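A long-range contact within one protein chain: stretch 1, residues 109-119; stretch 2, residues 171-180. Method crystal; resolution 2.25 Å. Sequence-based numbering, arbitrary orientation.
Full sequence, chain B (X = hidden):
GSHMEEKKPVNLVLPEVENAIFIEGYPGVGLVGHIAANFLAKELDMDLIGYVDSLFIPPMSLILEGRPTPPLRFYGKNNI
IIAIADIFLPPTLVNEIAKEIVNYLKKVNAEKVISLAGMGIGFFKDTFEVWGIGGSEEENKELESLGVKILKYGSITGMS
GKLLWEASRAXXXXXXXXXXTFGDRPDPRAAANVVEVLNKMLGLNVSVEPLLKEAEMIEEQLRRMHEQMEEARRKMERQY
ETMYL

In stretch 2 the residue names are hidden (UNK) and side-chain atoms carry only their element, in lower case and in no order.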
ATOM      1  N   ASN B 109      31.488 -10.264  16.976  1.00 20.88           N
ATOM      2  CA  ASN B 109      32.763  -9.601  16.741  1.00 22.21           C
ATOM      3  C   ASN B 109      33.446 -10.072  15.476  1.00 22.70           C
ATOM      4  O   ASN B 109      34.617 -10.452  15.485  1.00 22.32           O
ATOM      5  CB  ASN B 109      33.681  -9.751  17.945  1.00 23.12           C
ATOM      6  CG  ASN B 109      32.984  -9.346  19.235  1.00 25.56           C
ATOM      7  OD1 ASN B 109      32.625  -8.187  19.431  1.00 22.83           O
ATOM      8  ND2 ASN B 109      32.775 -10.304  20.107  1.00 28.37           N
ATOM      9  N   ALA B 110      32.712  -9.965  14.376  1.00 21.39           N
ATOM     10  CA  ALA B 110      33.210 -10.346  13.070  1.00 20.85           C
ATOM     11  C   ALA B 110      34.533  -9.677  12.800  1.00 21.30           C
ATOM     12  O   ALA B 110      34.730  -8.522  13.114  1.00 20.62           O
ATOM     13  CB  ALA B 110      32.202  -9.974  11.985  1.00 20.39           C
ATOM     14  N   GLU B 111      35.449 -10.424  12.213  1.00 22.23           N
ATOM     15  CA  GLU B 111      36.757  -9.899  11.841  1.00 24.72           C
ATOM     16  C   GLU B 111      36.710  -9.067  10.546  1.00 23.77           C
ATOM     17  O   GLU B 111      37.374  -8.052  10.432  1.00 22.02           O
ATOM     18  CB  GLU B 111      37.690 -11.096  11.677  1.00 29.76           C
ATOM     19  CG  GLU B 111      39.150 -10.775  11.463  1.00 37.50           C
ATOM     20  CD  GLU B 111      39.946 -12.027  11.077  1.00 46.23           C
ATOM     21  OE1 GLU B 111      39.715 -13.091  11.714  1.00 46.44           O
ATOM     22  OE2 GLU B 111      40.786 -11.936  10.139  1.00 50.14           O
ATOM     23  N   LYS B 112      35.930  -9.517   9.565  1.00 22.48           N
ATOM     24  CA  LYS B 112      35.819  -8.844   8.273  1.00 22.50           C
ATOM     25  C   LYS B 112      34.423  -9.010   7.680  1.00 18.98           C
ATOM     26  O   LYS B 112      33.813 -10.052   7.804  1.00 19.44           O
ATOM     27  CB  LYS B 112      36.823  -9.406   7.258  1.00 26.10           C
ATOM     28  CG  LYS B 112      38.257  -9.099   7.564  1.00 29.50           C
ATOM     29  CD  LYS B 112      39.179  -9.576   6.465  1.00 34.11           C
ATOM     30  CE  LYS B 112      40.620  -9.704   6.945  1.00 41.51           C
ATOM     31  NZ  LYS B 112      41.500  -8.705   6.303  1.00 45.48           N
ATOM     32  N   VAL B 113      33.971  -7.977   6.983  1.00 18.06           N
ATOM     33  CA  VAL B 113      32.758  -7.996   6.227  1.00 16.85           C
ATOM     34  C   VAL B 113      33.114  -7.611   4.818  1.00 17.36           C
ATOM     35  O   VAL B 113      33.513  -6.488   4.561  1.00 17.68           O
ATOM     36  CB  VAL B 113      31.742  -7.005   6.824  1.00 16.65           C
ATOM     37  CG1 VAL B 113      30.382  -7.179   6.191  1.00 16.35           C
ATOM     38  CG2 VAL B 113      31.634  -7.206   8.330  1.00 17.36           C
ATOM     39  N   ILE B 114      32.935  -8.533   3.879  1.00 17.66           N
ATOM     40  CA  ILE B 114      33.411  -8.339   2.519  1.00 17.91           C
ATOM     41  C   ILE B 114      32.233  -8.544   1.583  1.00 18.06           C
ATOM     42  O   ILE B 114      31.659  -9.622   1.527  1.00 19.52           O
ATOM     43  CB  ILE B 114      34.516  -9.358   2.173  1.00 18.74           C
ATOM     44  CG1 ILE B 114      35.702  -9.217   3.106  1.00 20.77           C
ATOM     45  CG2 ILE B 114      35.003  -9.143   0.752  1.00 20.06           C
ATOM     46  CD1 ILE B 114      36.660 -10.397   3.107  1.00 23.03           C
ATOM     47  N   SER B 115      31.897  -7.523   0.814  1.00 17.94           N
ATOM     48  CA  SER B 115      30.901  -7.665  -0.235  1.00 18.09           C
ATOM     49  C   SER B 115      31.558  -7.841  -1.598  1.00 17.87           C
ATOM     50  O   SER B 115      32.570  -7.238  -1.898  1.00 17.79           O
ATOM     51  CB  SER B 115      29.977  -6.421  -0.238  1.00 19.47           C
ATOM     52  OG  SER B 115      29.225  -6.360   0.960  1.00 20.32           O
ATOM     53  N   LEU B 116      30.980  -8.720  -2.393  1.00 18.52           N
ATOM     54  CA  LEU B 116      31.407  -8.975  -3.739  1.00 19.10           C
ATOM     55  C   LEU B 116      30.379  -8.393  -4.683  1.00 19.97           C
ATOM     56  O   LEU B 116      29.197  -8.727  -4.600  1.00 22.70           O
ATOM     57  CB  LEU B 116      31.487 -10.479  -3.972  1.00 20.18           C
ATOM     58  CG  LEU B 116      32.285 -11.237  -2.937  1.00 20.24           C
ATOM     59  CD1 LEU B 116      32.322 -12.685  -3.355  1.00 20.23           C
ATOM     60  CD2 LEU B 116      33.689 -10.663  -2.799  1.00 20.78           C
ATOM     61  N   ALA B 117      30.804  -7.478  -5.525  1.00 18.91           N
ATOM     62  CA  ALA B 117      29.869  -6.730  -6.368  1.00 19.89           C
ATOM     63  C   ALA B 117      30.424  -6.589  -7.771  1.00 20.66           C
ATOM     64  O   ALA B 117      31.607  -6.876  -8.020  1.00 18.33           O
ATOM     65  CB  ALA B 117      29.616  -5.358  -5.773  1.00 20.44           C
ATOM     66  N   GLY B 118      29.584  -6.049  -8.654  1.00 22.39           N
ATOM     67  CA  GLY B 118      29.971  -5.689 -10.004  1.00 22.71           C
ATOM     68  C   GLY B 118      29.970  -4.190 -10.218  1.00 22.80           C
ATOM     69  O   GLY B 118      29.391  -3.472  -9.455  1.00 23.75           O
ATOM     70  N   MET B 119      30.705  -3.712 -11.209  1.00 23.30           N
ATOM     71  CA  MET B 119      30.706  -2.290 -11.556  1.00 27.66           C
ATOM     72  C   MET B 119      30.527  -2.201 -13.052  1.00 27.20           C
ATOM     73  O   MET B 119      31.387  -2.671 -13.819  1.00 24.12           O
ATOM     74  CB  MET B 119      32.029  -1.650 -11.178  1.00 33.12           C
ATOM     75  CG  MET B 119      32.182  -0.175 -11.498  1.00 40.69           C
ATOM     76  SD  MET B 119      33.938   0.305 -11.382  1.00 45.76           S
ATOM     77  CE  MET B 119      33.881   2.009 -11.944  1.00 58.07           C
ATOM     78  N   UNK B 171      31.672  -0.249  13.565  1.00 19.97           N
ATOM     79  CA  UNK B 171      33.054  -0.408  14.003  1.00 18.47           C
ATOM     80  C   UNK B 171      33.675  -1.676  13.453  1.00 20.19           C
ATOM     81  O   UNK B 171      34.719  -2.088  13.916  1.00 20.51           O
ATOM     82  N   UNK B 172      33.037  -2.286  12.453  1.00 20.23           N
ATOM     83  CA  UNK B 172      33.576  -3.481  11.827  1.00 20.30           C
ATOM     84  C   UNK B 172      34.422  -3.098  10.634  1.00 19.51           C
ATOM     85  O   UNK B 172      34.299  -2.004  10.080  1.00 19.32           O
ATOM     86  c   UNK B 172      31.525  -4.817  12.494  1.00 22.77           C
ATOM     87  c   UNK B 172      30.308  -5.540  11.963  1.00 22.72           C
ATOM     88  c   UNK B 172      32.289  -5.678  13.519  1.00 24.24           C
ATOM     89  c   UNK B 172      32.452  -4.395  11.367  1.00 20.86           C
ATOM     90  N   UNK B 173      35.316  -3.992  10.275  1.00 18.46           N
ATOM     91  CA  UNK B 173      36.155  -3.812   9.111  1.00 19.47           C
ATOM     92  C   UNK B 173      35.374  -4.291   7.922  1.00 17.29           C
ATOM     93  O   UNK B 173      35.050  -5.477   7.827  1.00 15.50           O
ATOM     94  c   UNK B 173      39.440  -5.157  10.831  1.00 30.74           C
ATOM     95  c   UNK B 173      37.472  -4.609   9.273  1.00 22.89           C
ATOM     96  c   UNK B 173      40.580  -5.116   9.833  1.00 33.71           C
ATOM     97  n   UNK B 173      40.949  -3.728   9.422  1.00 39.25           N
ATOM     98  c   UNK B 173      38.296  -4.205  10.484  1.00 25.57           C
ATOM     99  N   UNK B 174      35.061  -3.366   7.023  1.00 17.08           N
ATOM    100  CA  UNK B 174      34.197  -3.653   5.873  1.00 17.29           C
ATOM    101  C   UNK B 174      34.914  -3.310   4.562  1.00 17.09           C
ATOM    102  O   UNK B 174      35.768  -2.392   4.504  1.00 16.05           O
ATOM    103  o   UNK B 174      32.845  -1.606   5.792  1.00 18.54           O
ATOM    104  c   UNK B 174      32.813  -2.989   5.979  1.00 17.06           C
ATOM    105  N   UNK B 175      34.608  -4.107   3.542  1.00 16.02           N
ATOM    106  CA  UNK B 175      35.178  -3.969   2.228  1.00 16.42           C
ATOM    107  C   UNK B 175      34.147  -4.309   1.166  1.00 16.98           C
ATOM    108  O   UNK B 175      33.265  -5.134   1.400  1.00 16.04           O
ATOM    109  o   UNK B 175      39.910  -5.651   6.369  1.00 24.12           O
ATOM    110  c   UNK B 175      38.640  -4.594   3.141  1.00 21.14           C
ATOM    111  c   UNK B 175      39.077  -5.460   5.312  1.00 20.22           C
ATOM    112  c   UNK B 175      37.780  -5.904   5.380  1.00 20.53           C
ATOM    113  c   UNK B 175      37.314  -5.072   3.187  1.00 18.96           C
ATOM    114  c   UNK B 175      39.524  -4.785   4.212  1.00 19.83           C
ATOM    115  c   UNK B 175      36.355  -4.907   2.020  1.00 17.23           C
ATOM    116  c   UNK B 175      36.920  -5.721   4.320  1.00 20.28           C
ATOM    117  N   UNK B 176      34.277  -3.685  -0.003  1.00 16.41           N
ATOM    118  CA  UNK B 176      33.654  -4.187  -1.216  1.00 16.93           C
ATOM    119  C   UNK B 176      34.733  -4.409  -2.301  1.00 17.62           C
ATOM    120  O   UNK B 176      35.572  -3.559  -2.524  1.00 16.24           O
ATOM    121  c   UNK B 176      32.588  -3.214  -1.733  1.00 18.59           C
ATOM    122  c   UNK B 176      31.808  -3.814  -2.897  1.00 18.03           C
ATOM    123  c   UNK B 176      31.617  -2.804  -0.617  1.00 18.02           C
ATOM    124  N   UNK B 177      34.679  -5.558  -2.955  1.00 18.72           N
ATOM    125  CA  UNK B 177      35.453  -5.811  -4.167  1.00 18.53           C
ATOM    126  C   UNK B 177      34.515  -5.692  -5.357  1.00 19.72           C
ATOM    127  O   UNK B 177      33.440  -6.314  -5.348  1.00 19.60           O
ATOM    128  c   UNK B 177      38.153  -6.611  -2.970  1.00 18.69           C
ATOM    129  c   UNK B 177      36.942  -7.508  -2.922  1.00 18.09           C
ATOM    130  c   UNK B 177      37.371  -8.958  -2.950  1.00 17.87           C
ATOM    131  c   UNK B 177      36.039  -7.206  -4.114  1.00 18.06           C
ATOM    132  N   UNK B 178      34.895  -4.855  -6.335  1.00 19.28           N
ATOM    133  CA  UNK B 178      34.065  -4.599  -7.483  1.00 22.66           C
ATOM    134  C   UNK B 178      34.715  -5.049  -8.777  1.00 21.70           C
ATOM    135  O   UNK B 178      35.717  -4.477  -9.214  1.00 22.05           O
ATOM    136  c   UNK B 178      33.908  -1.672  -5.585  1.00 28.93           C
ATOM    137  c   UNK B 178      33.003  -2.562  -6.394  1.00 25.37           C
ATOM    138  c   UNK B 178      33.758  -3.121  -7.586  1.00 24.87           C
ATOM    139  c   UNK B 178      31.828  -1.779  -6.850  1.00 26.81           C
ATOM    140  N   UNK B 179      34.122  -6.057  -9.394  1.00 21.47           N
ATOM    141  CA  UNK B 179      34.561  -6.506 -10.711  1.00 22.59           C
ATOM    142  C   UNK B 179      33.932  -5.657 -11.766  1.00 21.45           C
ATOM    143  O   UNK B 179      32.703  -5.655 -11.915  1.00 20.00           O
ATOM    144  N   UNK B 180      34.755  -4.931 -12.490  1.00 20.72           N
ATOM    145  CA  UNK B 180      34.317  -4.302 -13.737  1.00 21.36           C
ATOM    146  C   UNK B 180      33.667  -5.302 -14.657  1.00 23.08           C
ATOM    147  O   UNK B 180      34.090  -6.470 -14.775  1.00 23.10           O
ATOM    148  o   UNK B 180      37.522  -0.606 -14.368  1.00 24.57           O
ATOM    149  c   UNK B 180      36.073  -2.446 -13.794  1.00 23.25           C
ATOM    150  o   UNK B 180      37.720  -2.472 -15.522  1.00 24.30           O
ATOM    151  c   UNK B 180      35.472  -3.644 -14.492  1.00 20.99           C
ATOM    152  c   UNK B 180      37.187  -1.789 -14.611  1.00 26.01           C
TER
HETATM  153  O   HOH W   1      35.781  -6.226  12.075  1.00 23.06           O
HETATM  154  O   HOH W   2      30.842  -4.853   2.914  1.00 17.84           O

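Position 171 carries no side-chain atoms, not even a CB. Its phi/psi of 84/15 would jam a CB against the carbonyl O of the preceding residue, so the backbone by itself calls for glycine: Gly171. Nothing of stretch 1 is in its reach.

At position 172 four carbons fork at the second, and CA-to-CB points toward stretch 1. The branch ends touch Ala110 and Val113. Four carbons forked beyond CB make this Leu172, with chi1 m and chi2 t. Leu172 CD2 is 3.8 Å from Ala110 O, and Leu172 CD1 is 4.2 Å from Val113 CG2.

Position 173 has four carbons in a row ending in nitrogen, and a carbon of the row lies near Glu111 O. This is the pattern of lysine: Lys173. Its CD lies 3.6 Å from Glu111 O, while the end of the chain leads away and its NZ is bonded elsewhere in the structure. Lys173 N donates to water 1 (2.9 Å), which in turn donates to Ala110 O (2.7 Å) and, weakly, to Glu111 O (2.9 Å).

Position 174 shows one carbon and one oxygen. Its CB is 4.2 Å from Val113 CB, on the same face of the sheet. A single carbon bearing oxygen is Ser174, chi1 p.

Position 175 holds one carbon, then a six-carbon ring bearing an oxygen; the ring lies near Ile114 and Lys112. This identifies Tyr175. Val113 O sits at the ring edge, near its plane. Ile114 CG1 approaches Tyr175 CD1 obliquely at 3.9 Å, and Lys112 NZ lies 3.4 Å from Tyr175 OH.

Position 176 has three carbons, branched at CB, touching Ser115 and Ala117: Val176, chi1 t. Its CG1 is 3.9 Å from Ala117 CB and its CG2 4.0 Å from Ser115 CB.

Position 177 again has four carbons forked at the second, touching Ile114 and Leu116, hence Leu177. One methyl, CD1, reaches both Leu116 CD2 (4.1 Å) and Ile114 CG2 (4.4 Å), on the face shared with Tyr175.

Position 178 repeats that forked count, touches Ala117 and Met119, and is Leu178, with chi2 off-well at 109°. Its CB meets Met119 CB at 4.2 Å, and its CD2 meets Ala117 CB at 4.3 Å.

Position 179 lacks side-chain atoms and is Gly179. An ideal CB would stand 4.1 Å from Ala117 O, so this contact alone does not demand glycine.

Position 180 has three carbons, the third carrying two oxygens, and touches Met119: Glu180. Its CG lies 4.2 Å from Met119 SD; both carboxylate oxygens are bonded elsewhere in the structure.

The two stretches together bury 860 Å², both sides summed, around a parallel pairing of strands 112-119 and 174-180. Seven backbone hydrogen bonds alternate in direction, from Val113 N to Lys173 O (2.9 Å) through to Met119 N to Gly179 O (2.9 Å); the straightest, Ser115 N to Tyr175 O (2.8 Å), has an angle of 172°. Water 2 also donates to Tyr175 O (2.9 Å) and to Ser115 OG (3.0 Å). Because the strands run in register, bridged residues share a face: Ile114 and Leu116 pack with Tyr175 and Leu177, while Ala117 and Met119 pack with Val176 and Leu178. Backbone bonds thus set the alignment, and apolar contacts support it on both faces.

Stretch 2 (171-180) GLKSYVLLGE
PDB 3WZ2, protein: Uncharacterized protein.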